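PDB 6P1F: copper chaperone PCu(A)C from Methylosinus trichosporium OB3b, which binds copper through a histidine brace in its PCuAC domain, the part modelled here without metal, and probably serves as a copper chaperone. Local coordinates for residues Ile42-Ala47 against Met101-Glu106; Leu15-Glu20 against Ala115-Pro120. All coordinates share one frame; numbering follows the deposited sequence.

Contact 1: residues Ile42-Ala47 against Met101-Glu106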
ATOM      1  N   ILE A  42       7.780   6.467  -3.345  1.00 16.76           N
ATOM      2  CA  ILE A  42       7.962   6.609  -4.796  1.00 18.89           C
ATOM      3  C   ILE A  42       7.922   5.313  -5.611  1.00 26.09           C
ATOM      4  O   ILE A  42       7.937   5.347  -6.834  1.00 24.12           O
ATOM      5  CB  ILE A  42       9.290   7.305  -5.118  1.00 20.09           C
ATOM      6  CG1 ILE A  42      10.481   6.488  -4.627  1.00 23.17           C
ATOM      7  CG2 ILE A  42       9.329   8.692  -4.514  1.00 22.87           C
ATOM      8  CD1 ILE A  42      11.803   7.047  -5.102  1.00 25.25           C
ATOM      9  N   GLY A  43       7.873   4.168  -4.956  1.00 21.35           N
ATOM     10  CA  GLY A  43       7.849   2.926  -5.699  1.00 25.72           C
ATOM     11  C   GLY A  43       7.301   1.798  -4.875  1.00 23.51           C
ATOM     12  O   GLY A  43       7.419   1.804  -3.637  1.00 20.55           O
ATOM     13  N   VAL A  44       6.698   0.825  -5.561  1.00 18.49           N
ATOM     14  CA  VAL A  44       6.272  -0.414  -4.924  1.00 21.07           C
ATOM     15  C   VAL A  44       6.734  -1.525  -5.834  1.00 25.38           C
ATOM     16  O   VAL A  44       6.242  -1.658  -6.949  1.00 28.67           O
ATOM     17  CB  VAL A  44       4.771  -0.482  -4.732  1.00 25.97           C
ATOM     18  CG1 VAL A  44       4.370  -1.824  -4.160  1.00 23.42           C
ATOM     19  CG2 VAL A  44       4.294   0.671  -3.840  1.00 24.69           C
ATOM     20  N   LYS A  45       7.694  -2.314  -5.373  1.00 18.75           N
ATOM     21  CA  LYS A  45       8.311  -3.296  -6.251  1.00 17.91           C
ATOM     22  C   LYS A  45       7.739  -4.667  -5.947  1.00 17.73           C
ATOM     23  O   LYS A  45       7.731  -5.100  -4.820  1.00 20.81           O
ATOM     24  CB  LYS A  45       9.831  -3.306  -6.084  1.00 21.57           C
ATOM     25  CG  LYS A  45      10.482  -1.962  -6.435  1.00 26.34           C
ATOM     26  CD  LYS A  45      12.002  -2.054  -6.398  1.00 33.28           C
ATOM     27  CE  LYS A  45      12.518  -2.534  -5.038  1.00 36.29           C
ATOM     28  NZ  LYS A  45      14.013  -2.500  -4.967  1.00 41.00           N
ATOM     29  N   SER A  46       7.237  -5.330  -6.981  1.00 18.14           N
ATOM     30  CA  SER A  46       6.724  -6.665  -6.810  1.00 17.32           C
ATOM     31  C   SER A  46       6.689  -7.384  -8.135  1.00 22.88           C
ATOM     32  O   SER A  46       6.426  -6.771  -9.167  1.00 24.14           O
ATOM     33  CB  SER A  46       5.315  -6.637  -6.241  1.00 25.35           C
ATOM     34  OG  SER A  46       4.816  -7.961  -6.135  1.00 29.79           O
ATOM     35  N   ALA A  47       6.919  -8.694  -8.085  1.00 27.05           N
ATOM     36  CA  ALA A  47       6.818  -9.510  -9.278  1.00 35.55           C
ATOM     37  C   ALA A  47       5.363  -9.937  -9.487  1.00 33.67           C
ATOM     38  O   ALA A  47       5.043 -10.575 -10.488  1.00 45.57           O
ATOM     39  CB  ALA A  47       7.732 -10.731  -9.170  1.00 39.04           C
ATOM     40  N   MET A 101       6.114  -7.325  -1.035  1.00 15.57           N
ATOM     41  CA  MET A 101       6.449  -6.243  -1.944  1.00 15.73           C
ATOM     42  C   MET A 101       7.403  -5.268  -1.261  1.00 18.75           C
ATOM     43  O   MET A 101       7.450  -5.165  -0.046  1.00 18.82           O
ATOM     44  CB  MET A 101       5.170  -5.540  -2.415  1.00 18.69           C
ATOM     45  CG  MET A 101       4.398  -4.901  -1.273  1.00 19.51           C
ATOM     46  SD  MET A 101       2.706  -4.452  -1.770  1.00 20.40           S
ATOM     47  CE  MET A 101       1.912  -6.074  -1.801  1.00 20.19           C
ATOM     48  N   THR A 102       8.174  -4.528  -2.042  1.00 14.89           N
ATOM     49  CA  THR A 102       9.113  -3.600  -1.437  1.00 15.69           C
ATOM     50  C   THR A 102       8.644  -2.161  -1.633  1.00 17.80           C
ATOM     51  O   THR A 102       8.387  -1.751  -2.754  1.00 19.00           O
ATOM     52  CB  THR A 102      10.509  -3.786  -2.020  1.00 18.98           C
ATOM     53  OG1 THR A 102      10.933  -5.134  -1.734  1.00 21.13           O
ATOM     54  CG2 THR A 102      11.474  -2.813  -1.390  1.00 19.88           C
ATOM     55  N   LEU A 103       8.533  -1.409  -0.541  1.00 16.20           N
ATOM     56  CA  LEU A 103       8.198   0.017  -0.632  1.00 15.77           C
ATOM     57  C   LEU A 103       9.471   0.824  -0.712  1.00 18.89           C
ATOM     58  O   LEU A 103      10.415   0.545   0.014  1.00 18.78           O
ATOM     59  CB  LEU A 103       7.395   0.454   0.570  1.00 16.53           C
ATOM     60  CG  LEU A 103       6.142  -0.384   0.841  1.00 19.36           C
ATOM     61  CD1 LEU A 103       5.387   0.196   2.075  1.00 22.55           C
ATOM     62  CD2 LEU A 103       5.224  -0.465  -0.355  1.00 21.19           C
ATOM     63  N   VAL A 104       9.499   1.834  -1.580  1.00 14.87           N
ATOM     64  CA  VAL A 104      10.682   2.681  -1.701  1.00 15.13           C
ATOM     65  C   VAL A 104      10.337   4.094  -1.279  1.00 15.04           C
ATOM     66  O   VAL A 104       9.472   4.719  -1.896  1.00 17.49           O
ATOM     67  CB  VAL A 104      11.199   2.714  -3.134  1.00 18.23           C
ATOM     68  CG1 VAL A 104      12.490   3.568  -3.224  1.00 18.82           C
ATOM     69  CG2 VAL A 104      11.443   1.283  -3.625  1.00 21.79           C
ATOM     70  N   PHE A 105      10.971   4.573  -0.214  1.00 16.48           N
ATOM     71  CA  PHE A 105      10.794   5.950   0.233  1.00 15.54           C
ATOM     72  C   PHE A 105      12.008   6.767  -0.146  1.00 15.49           C
ATOM     73  O   PHE A 105      13.145   6.321  -0.001  1.00 18.61           O
ATOM     74  CB  PHE A 105      10.534   6.024   1.748  1.00 13.52           C
ATOM     75  CG  PHE A 105       9.268   5.360   2.151  1.00 13.34           C
ATOM     76  CD1 PHE A 105       8.103   6.100   2.252  1.00 18.09           C
ATOM     77  CD2 PHE A 105       9.225   3.991   2.408  1.00 15.79           C
ATOM     78  CE1 PHE A 105       6.908   5.504   2.618  1.00 18.84           C
ATOM     79  CE2 PHE A 105       8.024   3.381   2.754  1.00 17.39           C
ATOM     80  CZ  PHE A 105       6.884   4.137   2.871  1.00 17.06           C
ATOM     81  N   GLU A 106      11.757   7.939  -0.714  1.00 17.71           N
ATOM     82  CA  GLU A 106      12.805   8.828  -1.164  1.00 20.35           C
ATOM     83  C   GLU A 106      13.852   9.114  -0.085  1.00 20.04           C
ATOM     84  O   GLU A 106      15.052   9.050  -0.356  1.00 23.49           O
ATOM     85  CB  GLU A 106      12.161  10.134  -1.632  1.00 20.88           C
ATOM     86  CG  GLU A 106      13.131  11.122  -2.209  1.00 31.93           C
ATOM     87  CD  GLU A 106      12.386  12.317  -2.763  1.00 54.06           C
ATOM     88  OE1 GLU A 106      12.024  13.218  -1.972  1.00 55.05           O
ATOM     89  OE2 GLU A 106      12.119  12.324  -3.982  1.00 66.80           O
TER
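Gly43 to Lys45 pair antiparallel with Thr102 to Val104, the short strand axes 4.6 Å apart at closest and 169° between their directions. Lys45 and Thr102 form a hydrogen-bonded pair, closed by Lys45 N to Thr102 O at 2.8 Å and Thr102 N to Lys45 O, both nearly straight. At the other end a classic beta bulge sets Ile42 and Gly43 both against Val104: Val104 O takes a firm bond from Ile42 N at 2.8 Å, nearly along the C=O axis, and a weak one from Gly43 N. Ile42 turns CG1 between its own N and carbonyl carbon (chi1 62°), which brings CG1 across to Val104 CG1 at 3.8 Å. On the face shared by Lys45, Thr102 and Val104, the lysine chain runs alongside the threonine, and its CE rests 3.8 Å from Thr102 CG2. The bend at chi3 (-57°) brings CE level with the threonine's CB and CG2, while NZ goes on to a salt bridge with Glu110 and Thr102 OG1 bonds to Thr112 OG1, both on strand 109-118. The other face is apolar. Val44 straddles two neighbours there, CG1 3.9 Å from Met101 SD and CG2 3.8 Å from Leu103 CD2, and its isopropyl group also packs on Phe49, Val52 and Phe54 of strand 49-55. The chemistry thus divides by face: hydrocarbon and sulfur turn to the interior of the beta fold, whereas the outer side carries a lysine whose aliphatic stem packs across one strand and whose charge is matched on the next.

Contact 2: residues Leu15-Glu20 against Ala115-Pro120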
ATOM      1  N   LEU A  15      -4.521  -6.597   1.776  1.00 16.34           N
ATOM      2  CA  LEU A  15      -5.193  -6.366   0.484  1.00 15.41           C
ATOM      3  C   LEU A  15      -6.367  -7.296   0.332  1.00 20.19           C
ATOM      4  O   LEU A  15      -6.430  -8.369   0.944  1.00 18.12           O
ATOM      5  CB  LEU A  15      -4.210  -6.549  -0.671  1.00 14.97           C
ATOM      6  CG  LEU A  15      -3.526  -7.908  -0.871  1.00 15.71           C
ATOM      7  CD1 LEU A  15      -4.303  -8.837  -1.825  1.00 21.73           C
ATOM      8  CD2 LEU A  15      -2.104  -7.691  -1.418  1.00 20.82           C
ATOM      9  N   ARG A  16      -7.325  -6.866  -0.475  1.00 16.14           N
ATOM     10  CA  ARG A  16      -8.402  -7.734  -0.922  1.00 16.85           C
ATOM     11  C   ARG A  16      -7.937  -8.593  -2.060  1.00 20.26           C
ATOM     12  O   ARG A  16      -7.461  -8.076  -3.083  1.00 18.28           O
ATOM     13  CB  ARG A  16      -9.585  -6.889  -1.374  1.00 17.58           C
ATOM     14  CG  ARG A  16     -10.339  -6.263  -0.263  1.00 18.06           C
ATOM     15  CD  ARG A  16     -11.379  -5.335  -0.833  1.00 19.03           C
ATOM     16  NE  ARG A  16     -12.408  -4.982   0.138  1.00 20.85           N
ATOM     17  CZ  ARG A  16     -13.389  -4.121  -0.108  1.00 21.27           C
ATOM     18  NH1 ARG A  16     -13.455  -3.524  -1.296  1.00 22.39           N
ATOM     19  NH2 ARG A  16     -14.293  -3.843   0.823  1.00 21.57           N
ATOM     20  N   ALA A  17      -8.079  -9.910  -1.926  1.00 19.75           N
ATOM     21  CA  ALA A  17      -7.646 -10.778  -3.005  1.00 18.75           C
ATOM     22  C   ALA A  17      -8.452 -10.413  -4.252  1.00 22.84           C
ATOM     23  O   ALA A  17      -9.618 -10.057  -4.134  1.00 20.84           O
ATOM     24  CB  ALA A  17      -7.838 -12.225  -2.640  1.00 21.18           C
ATOM     25  N   PRO A  18      -7.829 -10.470  -5.436  1.00 21.49           N
ATOM     26  CA  PRO A  18      -8.633 -10.185  -6.634  1.00 20.12           C
ATOM     27  C   PRO A  18      -9.759 -11.209  -6.817  1.00 17.99           C
ATOM     28  O   PRO A  18      -9.615 -12.404  -6.509  1.00 22.40           O
ATOM     29  CB  PRO A  18      -7.621 -10.247  -7.788  1.00 22.49           C
ATOM     30  CG  PRO A  18      -6.437 -10.988  -7.240  1.00 27.31           C
ATOM     31  CD  PRO A  18      -6.430 -10.791  -5.750  1.00 23.08           C
ATOM     32  N   LEU A  19     -10.895 -10.705  -7.274  1.00 22.35           N
ATOM     33  CA  LEU A  19     -12.014 -11.556  -7.608  1.00 25.21           C
ATOM     34  C   LEU A  19     -11.637 -12.530  -8.712  1.00 24.69           C
ATOM     35  O   LEU A  19     -10.719 -12.284  -9.524  1.00 20.80           O
ATOM     36  CB  LEU A  19     -13.220 -10.716  -8.032  1.00 23.77           C
ATOM     37  CG  LEU A  19     -13.951  -9.872  -6.985  1.00 26.47           C
ATOM     38  CD1 LEU A  19     -14.799  -8.801  -7.671  1.00 30.10           C
ATOM     39  CD2 LEU A  19     -14.827 -10.772  -6.138  1.00 28.69           C
ATOM     40  N   GLU A  20     -12.346 -13.653  -8.741  1.00 26.25           N
ATOM     41  CA  GLU A  20     -12.016 -14.666  -9.718  1.00 25.48           C
ATOM     42  C   GLU A  20     -12.019 -14.077 -11.116  1.00 27.01           C
ATOM     43  O   GLU A  20     -12.993 -13.431 -11.546  1.00 25.37           O
ATOM     44  CB  GLU A  20     -12.980 -15.849  -9.645  1.00 32.52           C
ATOM     45  CG  GLU A  20     -12.689 -16.867 -10.743  1.00 46.07           C
ATOM     46  CD  GLU A  20     -13.082 -18.286 -10.370  1.00 63.03           C
ATOM     47  OE1 GLU A  20     -13.948 -18.444  -9.478  1.00 58.29           O
ATOM     48  OE2 GLU A  20     -12.532 -19.235 -10.979  1.00 64.87           O
ATOM     49  N   ALA A 115       2.060  -8.012   2.802  1.00 15.81           N
ATOM     50  CA  ALA A 115       0.706  -7.524   2.958  1.00 16.76           C
ATOM     51  C   ALA A 115      -0.240  -8.704   3.077  1.00 13.86           C
ATOM     52  O   ALA A 115      -0.213  -9.586   2.213  1.00 18.77           O
ATOM     53  CB  ALA A 115       0.338  -6.646   1.747  1.00 17.04           C
ATOM     54  N   ALA A 116      -1.042  -8.726   4.139  1.00 16.43           N
ATOM     55  CA  ALA A 116      -1.942  -9.860   4.380  1.00 18.03           C
ATOM     56  C   ALA A 116      -2.946  -9.965   3.236  1.00 19.41           C
ATOM     57  O   ALA A 116      -3.602  -8.971   2.927  1.00 17.90           O
ATOM     58  CB  ALA A 116      -2.682  -9.685   5.701  1.00 19.87           C
ATOM     59  N   VAL A 117      -3.103 -11.152   2.652  1.00 16.67           N
ATOM     60  CA  VAL A 117      -4.130 -11.337   1.615  1.00 16.25           C
ATOM     61  C   VAL A 117      -5.440 -11.680   2.294  1.00 20.05           C
ATOM     62  O   VAL A 117      -5.520 -12.717   2.955  1.00 20.05           O
ATOM     63  CB  VAL A 117      -3.756 -12.450   0.626  1.00 19.69           C
ATOM     64  CG1 VAL A 117      -4.869 -12.622  -0.418  1.00 17.06           C
ATOM     65  CG2 VAL A 117      -2.411 -12.179  -0.033  1.00 19.66           C
ATOM     66  N   GLU A 118      -6.450 -10.815   2.174  1.00 16.91           N
ATOM     67  CA  GLU A 118      -7.748 -11.042   2.806  1.00 19.28           C
ATOM     68  C   GLU A 118      -8.790 -11.385   1.749  1.00 19.35           C
ATOM     69  O   GLU A 118      -8.488 -11.334   0.571  1.00 20.35           O
ATOM     70  CB  GLU A 118      -8.181  -9.818   3.605  1.00 20.31           C
ATOM     71  CG  GLU A 118      -7.238  -9.481   4.769  1.00 24.48           C
ATOM     72  CD  GLU A 118      -7.254 -10.519   5.883  1.00 35.22           C
ATOM     73  OE1 GLU A 118      -8.349 -10.992   6.229  1.00 35.25           O
ATOM     74  OE2 GLU A 118      -6.167 -10.847   6.406  1.00 39.68           O
ATOM     75  N   ALA A 119     -10.006 -11.727   2.181  1.00 22.57           N
ATOM     76  CA  ALA A 119     -11.089 -12.090   1.275  1.00 22.99           C
ATOM     77  C   ALA A 119     -11.336 -10.956   0.300  1.00 22.52           C
ATOM     78  O   ALA A 119     -11.140  -9.797   0.657  1.00 20.89           O
ATOM     79  CB  ALA A 119     -12.342 -12.392   2.063  1.00 24.24           C
ATOM     80  N   PRO A 120     -11.804 -11.283  -0.917  1.00 19.74           N
ATOM     81  CA  PRO A 120     -12.031 -10.206  -1.896  1.00 26.11           C
ATOM     82  C   PRO A 120     -12.982  -9.133  -1.387  1.00 23.07           C
ATOM     83  O   PRO A 120     -12.881  -7.991  -1.846  1.00 25.26           O
ATOM     84  CB  PRO A 120     -12.633 -10.946  -3.105  1.00 23.58           C
ATOM     85  CG  PRO A 120     -12.087 -12.336  -2.998  1.00 33.09           C
ATOM     86  CD  PRO A 120     -12.008 -12.624  -1.501  1.00 26.65           C
TER
HETATM   87  O   HOH W   1     -11.177  -7.864  -4.563  1.00 26.51           O
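Leu15 and Val117 stand side by side and point the same way from two parallel strands, with Leu15 CD1 4.1 Å from Val117 CG1. Leu15 holds CG between its backbone N and carbonyl carbon (chi1 61°), and its second branch, CD2, reaches Ala115 CB. Val117 CG1 also meets Ala17 CB at 3.7 Å, so one methyl touches two residues of the opposite segment. Leu27 and Leu86 pack against Leu15 from further strands. Beneath these side chains the backbones are joined by Leu15 N to Ala116 O (2.8 Å) and Glu118 N to Leu15 O (2.7 Å), followed by Ala17 N to Glu118 O. Arg16 leaves on the opposite face. Its chain is extended from CG to NE and passes the carbonyl of Pro120, with CD 3.2 Å from Pro120 O; the guanidinium lies oblique to that oxygen, and NE bonds instead to Ala122 O. An alanine at Arg16 would probably leave Ala122 O without this donor and strip part of the cover from the Pro120 carbonyl, giving the C-terminal tail more freedom to move. Past the strand ends, Pro120 CB comes to 3.3 Å from Ala17 O, and Pro120 CA makes a CA-H...O contact with the same oxygen, while Leu19 CD2 crosses to Pro120 CB at 3.7 Å. A water sits 2.7 Å from Ala17 O and also within reach of Pro120 O, between the two carbonyls. The parallel pairing joins strand 8-16 to the last strand of an otherwise antiparallel sheet, consistent with the cupredoxin-like beta fold of PCuAC domains, close to His1 and His12, which bind copper.

Contacts 1 and 2 share one sheet, their centres about 19 Å apart. Strand 98-105 supplies one side of contact 1 and is followed in the chain by strand 109-118, its antiparallel neighbour, which supplies one side of contact 2. Direct packing joins them where Met101 CE meets Ala115 CB at 3.9 Å. They stand differently to the metal sites, empty in this model. In contact 2 the side chain of Ala116 is about 7 Å from that of His1 and about 8 Å from that of His12, both copper ligands; in contact 1, Leu103 is about 11 Å from His1 and Val44 about 11 Å from the zinc ligand Glu85, again between side chains.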